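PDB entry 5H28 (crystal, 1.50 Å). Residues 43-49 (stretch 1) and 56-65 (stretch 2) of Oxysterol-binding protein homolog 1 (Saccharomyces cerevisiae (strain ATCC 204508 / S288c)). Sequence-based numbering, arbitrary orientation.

Stretch 1 (43-49) LMLHYAV
Stretch 2, residues 56-65: VIKEIVHHWV

Both stretches are helical and run nearly antiparallel, with 162° between their N-to-C directions and a closest axis approach of 10.0 Å. Leu43, at phi/psi -103/6, occupies the N-cap position; the helix then runs from Met44 through Val49 with phi near -60° and psi between -31° and -50°. Its first turn closes with Tyr47 N to Leu43 O at 3.0 Å. The second helix is already under way at Val56 and stays near -60/-45 through Val61, then drifts to -70/-26 at His62 and -85/-43 at His63 before -117/14 at Trp64; the last bond, Val65 N to Val61 O at 3.3 Å, is weak. Register is set by Ala48 and Ile57, whose CA atoms lie 6.1 Å apart.

No hydrogen bond crosses the interface. The backbone hydrogen bonds within the stretches run i to i+4, and the contacts between the two helices are apolar, burying 347 Å² over both sides.

The small residue sits where the backbones come nearest. Ala48 points toward the partner, its CB 3.7 Å from Ile60 CD1 and 4.1 Å from Ile57 CG1. Ile57 (m, t) also brings CD1 to 3.6 Å from Ala48 O and 3.9 Å from Val49 CA, packing a methyl directly on main chain. Ile60, also m, t, lies one turn along, and its CD1 reaches Met44 CG at 4.2 Å.

Leu45 starts sideways, but its t, p rotamer brings its end nearer: CD1 lies 4.0 Å from Val61 CG2 and 4.3 Å from the CG2 atoms of both Ile57 and Ile60. Met44 points toward the partner helix, and its t, t, p rotamer sets CE 3.8 Å from CZ3 of Trp64 (chi1 -53°, chi2 -48°), in an oblique approach to the ring.

Polar side chains stay out of this contact. Lys58, all t, points away, while His63 ND1 donates to Glu59 O at 2.8 Å within its own helix.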

ATOM      1  N   LEU A  43      19.236   7.678  -0.198  1.00  8.27           N
ATOM      2  CA  LEU A  43      19.443   6.926  -1.434  1.00  7.86           C
ATOM      3  C   LEU A  43      20.342   5.714  -1.233  1.00  7.13           C
ATOM      4  O   LEU A  43      20.691   5.029  -2.191  1.00  6.88           O
ATOM      5  CB  LEU A  43      20.043   7.833  -2.513  1.00  8.82           C
ATOM      6  CG  LEU A  43      19.124   8.943  -3.031  1.00  8.97           C
ATOM      7  CD1 LEU A  43      19.920   9.899  -3.904  1.00 11.13           C
ATOM      8  CD2 LEU A  43      17.969   8.339  -3.812  1.00  9.92           C
ATOM      9  N   MET A  44      20.705   5.432   0.015  1.00  6.43           N
ATOM     10  CA  MET A  44      21.582   4.305   0.289  1.00  7.31           C
ATOM     11  C   MET A  44      21.057   2.963  -0.205  1.00  6.87           C
ATOM     12  O   MET A  44      21.818   2.168  -0.757  1.00  5.99           O
ATOM     13  CB  MET A  44      21.896   4.226   1.784  1.00  6.78           C
ATOM     14  CG  MET A  44      22.765   3.026   2.162  1.00  5.94           C
ATOM     15  SD  MET A  44      23.482   3.171   3.811  1.00 10.32           S
ATOM     16  CE  MET A  44      22.005   3.351   4.803  1.00  8.18           C
ATOM     17  N   LEU A  45      19.768   2.702  -0.019  1.00  5.23           N
ATOM     18  CA  LEU A  45      19.213   1.435  -0.476  1.00  6.23           C
ATOM     19  C   LEU A  45      19.278   1.337  -2.002  1.00  5.48           C
ATOM     20  O   LEU A  45      19.508   0.255  -2.544  1.00  6.29           O
ATOM     21  CB  LEU A  45      17.776   1.255   0.022  1.00  7.66           C
ATOM     22  CG  LEU A  45      17.158  -0.121  -0.251  1.00  8.37           C
ATOM     23  CD1 LEU A  45      18.063  -1.218   0.298  1.00  9.60           C
ATOM     24  CD2 LEU A  45      15.779  -0.191   0.394  1.00  9.61           C
ATOM     25  N   HIS A  46      19.083   2.461  -2.693  1.00  6.10           N
ATOM     26  CA  HIS A  46      19.174   2.467  -4.152  1.00  6.25           C
ATOM     27  C   HIS A  46      20.588   2.060  -4.548  1.00  6.28           C
ATOM     28  O   HIS A  46      20.788   1.192  -5.398  1.00  6.72           O
ATOM     29  CB  HIS A  46      18.921   3.868  -4.724  1.00  6.54           C
ATOM     30  CG  HIS A  46      17.478   4.253  -4.801  1.00  6.61           C
ATOM     31  ND1 HIS A  46      16.726   4.571  -3.690  1.00  6.76           N
ATOM     32  CD2 HIS A  46      16.655   4.402  -5.866  1.00  7.53           C
ATOM     33  CE1 HIS A  46      15.505   4.901  -4.069  1.00  5.85           C
ATOM     34  NE2 HIS A  46      15.435   4.806  -5.386  1.00  6.20           N
ATOM     35  N   TYR A  47      21.572   2.706  -3.933  1.00  6.21           N
ATOM     36  CA  TYR A  47      22.958   2.414  -4.254  1.00  4.88           C
ATOM     37  C   TYR A  47      23.358   0.996  -3.876  1.00  5.66           C
ATOM     38  O   TYR A  47      24.147   0.367  -4.573  1.00  7.20           O
ATOM     39  CB  TYR A  47      23.887   3.431  -3.580  1.00  6.19           C
ATOM     40  CG  TYR A  47      23.690   4.844  -4.088  1.00  8.20           C
ATOM     41  CD1 TYR A  47      23.627   5.107  -5.455  1.00  8.60           C
ATOM     42  CD2 TYR A  47      23.560   5.914  -3.206  1.00 10.73           C
ATOM     43  CE1 TYR A  47      23.437   6.400  -5.934  1.00  9.59           C
ATOM     44  CE2 TYR A  47      23.368   7.216  -3.677  1.00 10.48           C
ATOM     45  CZ  TYR A  47      23.308   7.447  -5.040  1.00 10.49           C
ATOM     46  OH  TYR A  47      23.114   8.725  -5.518  1.00 13.55           O
ATOM     47  N   ALA A  48      22.809   0.487  -2.779  1.00  5.41           N
ATOM     48  CA  ALA A  48      23.133  -0.867  -2.353  1.00  5.63           C
ATOM     49  C   ALA A  48      22.588  -1.871  -3.356  1.00  5.52           C
ATOM     50  O   ALA A  48      23.249  -2.856  -3.674  1.00  5.90           O
ATOM     51  CB  ALA A  48      22.560  -1.136  -0.976  1.00  6.31           C
ATOM     52  N   VAL A  49      21.379  -1.626  -3.853  1.00  6.03           N
ATOM     53  CA  VAL A  49      20.782  -2.522  -4.837  1.00  7.54           C
ATOM     54  C   VAL A  49      21.650  -2.563  -6.095  1.00  8.01           C
ATOM     55  O   VAL A  49      21.726  -3.585  -6.777  1.00 10.01           O
ATOM     56  CB  VAL A  49      19.350  -2.065  -5.209  1.00  8.77           C
ATOM     57  CG1 VAL A  49      18.859  -2.802  -6.452  1.00 12.02           C
ATOM     58  CG2 VAL A  49      18.415  -2.326  -4.046  1.00 11.01           C
ATOM     59  N   VAL A  56      24.454  -7.590   2.517  1.00  7.61           N
ATOM     60  CA  VAL A  56      24.472  -6.182   2.897  1.00  6.90           C
ATOM     61  C   VAL A  56      23.098  -5.543   2.717  1.00  7.66           C
ATOM     62  O   VAL A  56      22.633  -4.798   3.579  1.00  6.36           O
ATOM     63  CB  VAL A  56      25.524  -5.409   2.077  1.00  7.82           C
ATOM     64  CG1 VAL A  56      25.405  -3.911   2.331  1.00  8.13           C
ATOM     65  CG2 VAL A  56      26.915  -5.896   2.462  1.00  9.36           C
ATOM     66  N   ILE A  57      22.450  -5.827   1.595  1.00  7.19           N
ATOM     67  CA  ILE A  57      21.124  -5.282   1.351  1.00  7.36           C
ATOM     68  C   ILE A  57      20.167  -5.730   2.456  1.00  6.76           C
ATOM     69  O   ILE A  57      19.377  -4.933   2.975  1.00  6.87           O
ATOM     70  CB  ILE A  57      20.611  -5.725  -0.032  1.00  8.20           C
ATOM     71  CG1 ILE A  57      21.459  -5.040  -1.106  1.00 12.45           C
ATOM     72  CG2 ILE A  57      19.125  -5.394  -0.191  1.00  8.77           C
ATOM     73  CD1 ILE A  57      21.321  -5.638  -2.473  1.00 12.43           C
ATOM     74  N   LYS A  58      20.246  -7.002   2.831  1.00  6.73           N
ATOM     75  CA  LYS A  58      19.374  -7.502   3.878  1.00  8.31           C
ATOM     76  C   LYS A  58      19.620  -6.805   5.212  1.00  7.09           C
ATOM     77  O   LYS A  58      18.673  -6.442   5.910  1.00  6.83           O
ATOM     78  CB  LYS A  58      19.554  -9.005   4.067  1.00 10.85           C
ATOM     79  CG  LYS A  58      18.679  -9.535   5.166  1.00 17.49           C
ATOM     80  CD  LYS A  58      18.969 -10.964   5.519  1.00 18.97           C
ATOM     81  CE  LYS A  58      18.264 -11.330   6.809  1.00 20.04           C
ATOM     82  NZ  LYS A  58      18.644 -12.652   7.310  1.00 13.23           N
ATOM     83  N   GLU A  59      20.887  -6.631   5.576  1.00  7.02           N
ATOM     84  CA  GLU A  59      21.215  -5.975   6.836  1.00  5.88           C
ATOM     85  C   GLU A  59      20.718  -4.534   6.859  1.00  6.81           C
ATOM     86  O   GLU A  59      20.226  -4.061   7.879  1.00  7.41           O
ATOM     87  CB  GLU A  59      22.725  -5.993   7.086  1.00  7.62           C
ATOM     88  CG  GLU A  59      23.332  -7.376   7.292  1.00  8.80           C
ATOM     89  CD  GLU A  59      22.726  -8.131   8.459  1.00 11.72           C
ATOM     90  OE1 GLU A  59      22.425  -7.506   9.495  1.00 13.59           O
ATOM     91  OE2 GLU A  59      22.569  -9.363   8.341  1.00 13.60           O
ATOM     92  N   ILE A  60      20.850  -3.832   5.737  1.00  6.64           N
ATOM     93  CA  ILE A  60      20.390  -2.451   5.662  1.00  5.98           C
ATOM     94  C   ILE A  60      18.888  -2.383   5.929  1.00  6.13           C
ATOM     95  O   ILE A  60      18.421  -1.572   6.727  1.00  7.11           O
ATOM     96  CB  ILE A  60      20.682  -1.850   4.266  1.00  4.99           C
ATOM     97  CG1 ILE A  60      22.183  -1.599   4.112  1.00  7.47           C
ATOM     98  CG2 ILE A  60      19.904  -0.553   4.077  1.00  6.05           C
ATOM     99  CD1 ILE A  60      22.584  -1.174   2.710  1.00  8.43           C
ATOM    100  N   VAL A  61      18.134  -3.255   5.270  1.00  6.29           N
ATOM    101  CA  VAL A  61      16.689  -3.274   5.433  1.00  6.50           C
ATOM    102  C   VAL A  61      16.240  -3.693   6.831  1.00  8.42           C
ATOM    103  O   VAL A  61      15.379  -3.048   7.429  1.00  7.96           O
ATOM    104  CB  VAL A  61      16.030  -4.194   4.377  1.00  6.46           C
ATOM    105  CG1 VAL A  61      14.556  -4.384   4.689  1.00  8.04           C
ATOM    106  CG2 VAL A  61      16.193  -3.580   2.988  1.00  7.21           C
ATOM    107  N   HIS A  62      16.825  -4.759   7.363  1.00  9.33           N
ATOM    108  CA  HIS A  62      16.431  -5.223   8.686  1.00  9.85           C
ATOM    109  C   HIS A  62      16.859  -4.298   9.815  1.00 11.02           C
ATOM    110  O   HIS A  62      16.215  -4.259  10.865  1.00 12.88           O
ATOM    111  CB  HIS A  62      16.961  -6.636   8.929  1.00 11.93           C
ATOM    112  CG  HIS A  62      16.248  -7.687   8.135  1.00 12.68           C
ATOM    113  ND1 HIS A  62      14.881  -7.852   8.179  1.00 16.79           N
ATOM    114  CD2 HIS A  62      16.712  -8.625   7.281  1.00 13.59           C
ATOM    115  CE1 HIS A  62      14.533  -8.847   7.381  1.00 16.17           C
ATOM    116  NE2 HIS A  62      15.627  -9.333   6.825  1.00 16.06           N
ATOM    117  N   HIS A  63      17.927  -3.540   9.599  1.00  9.43           N
ATOM    118  CA  HIS A  63      18.419  -2.615  10.617  1.00  9.56           C
ATOM    119  C   HIS A  63      17.744  -1.252  10.636  1.00 10.52           C
ATOM    120  O   HIS A  63      17.401  -0.739  11.702  1.00 13.12           O
ATOM    121  CB  HIS A  63      19.919  -2.345  10.445  1.00 10.78           C
ATOM    122  CG  HIS A  63      20.808  -3.361  11.092  1.00 12.00           C
ATOM    123  ND1 HIS A  63      21.031  -4.610  10.553  1.00 12.47           N
ATOM    124  CD2 HIS A  63      21.535  -3.308  12.232  1.00 13.71           C
ATOM    125  CE1 HIS A  63      21.857  -5.282  11.333  1.00 13.71           C
ATOM    126  NE2 HIS A  63      22.179  -4.515  12.359  1.00 13.26           N
ATOM    127  N   TRP A  64      17.536  -0.675   9.458  1.00  9.81           N
ATOM    128  CA  TRP A  64      17.022   0.687   9.386  1.00  9.04           C
ATOM    129  C   TRP A  64      15.682   1.033   8.746  1.00  9.45           C
ATOM    130  O   TRP A  64      15.409   2.210   8.505  1.00  9.52           O
ATOM    131  CB  TRP A  64      18.125   1.545   8.760  1.00  9.20           C
ATOM    132  CG  TRP A  64      19.423   1.378   9.495  1.00  8.63           C
ATOM    133  CD1 TRP A  64      19.601   1.439  10.848  1.00  8.84           C
ATOM    134  CD2 TRP A  64      20.718   1.121   8.933  1.00  7.14           C
ATOM    135  NE1 TRP A  64      20.920   1.237  11.164  1.00  9.84           N
ATOM    136  CE2 TRP A  64      21.631   1.039  10.011  1.00  8.92           C
ATOM    137  CE3 TRP A  64      21.198   0.952   7.626  1.00  8.59           C
ATOM    138  CZ2 TRP A  64      22.996   0.798   9.823  1.00  8.83           C
ATOM    139  CZ3 TRP A  64      22.561   0.712   7.441  1.00  7.22           C
ATOM    140  CH2 TRP A  64      23.442   0.638   8.536  1.00  8.22           C
ATOM    141  N   VAL A  65      14.837   0.041   8.495  1.00 10.54           N
ATOM    142  CA  VAL A  65      13.540   0.306   7.881  1.00 10.34           C
ATOM    143  C   VAL A  65      12.351   0.319   8.855  1.00 12.16           C
ATOM    144  O   VAL A  65      11.525   1.233   8.811  1.00 14.01           O
ATOM    145  CB  VAL A  65      13.270  -0.701   6.727  1.00 10.00           C
ATOM    146  CG1 VAL A  65      11.838  -0.578   6.230  1.00  9.20           C
ATOM    147  CG2 VAL A  65      14.235  -0.429   5.580  1.00  9.49           C
TER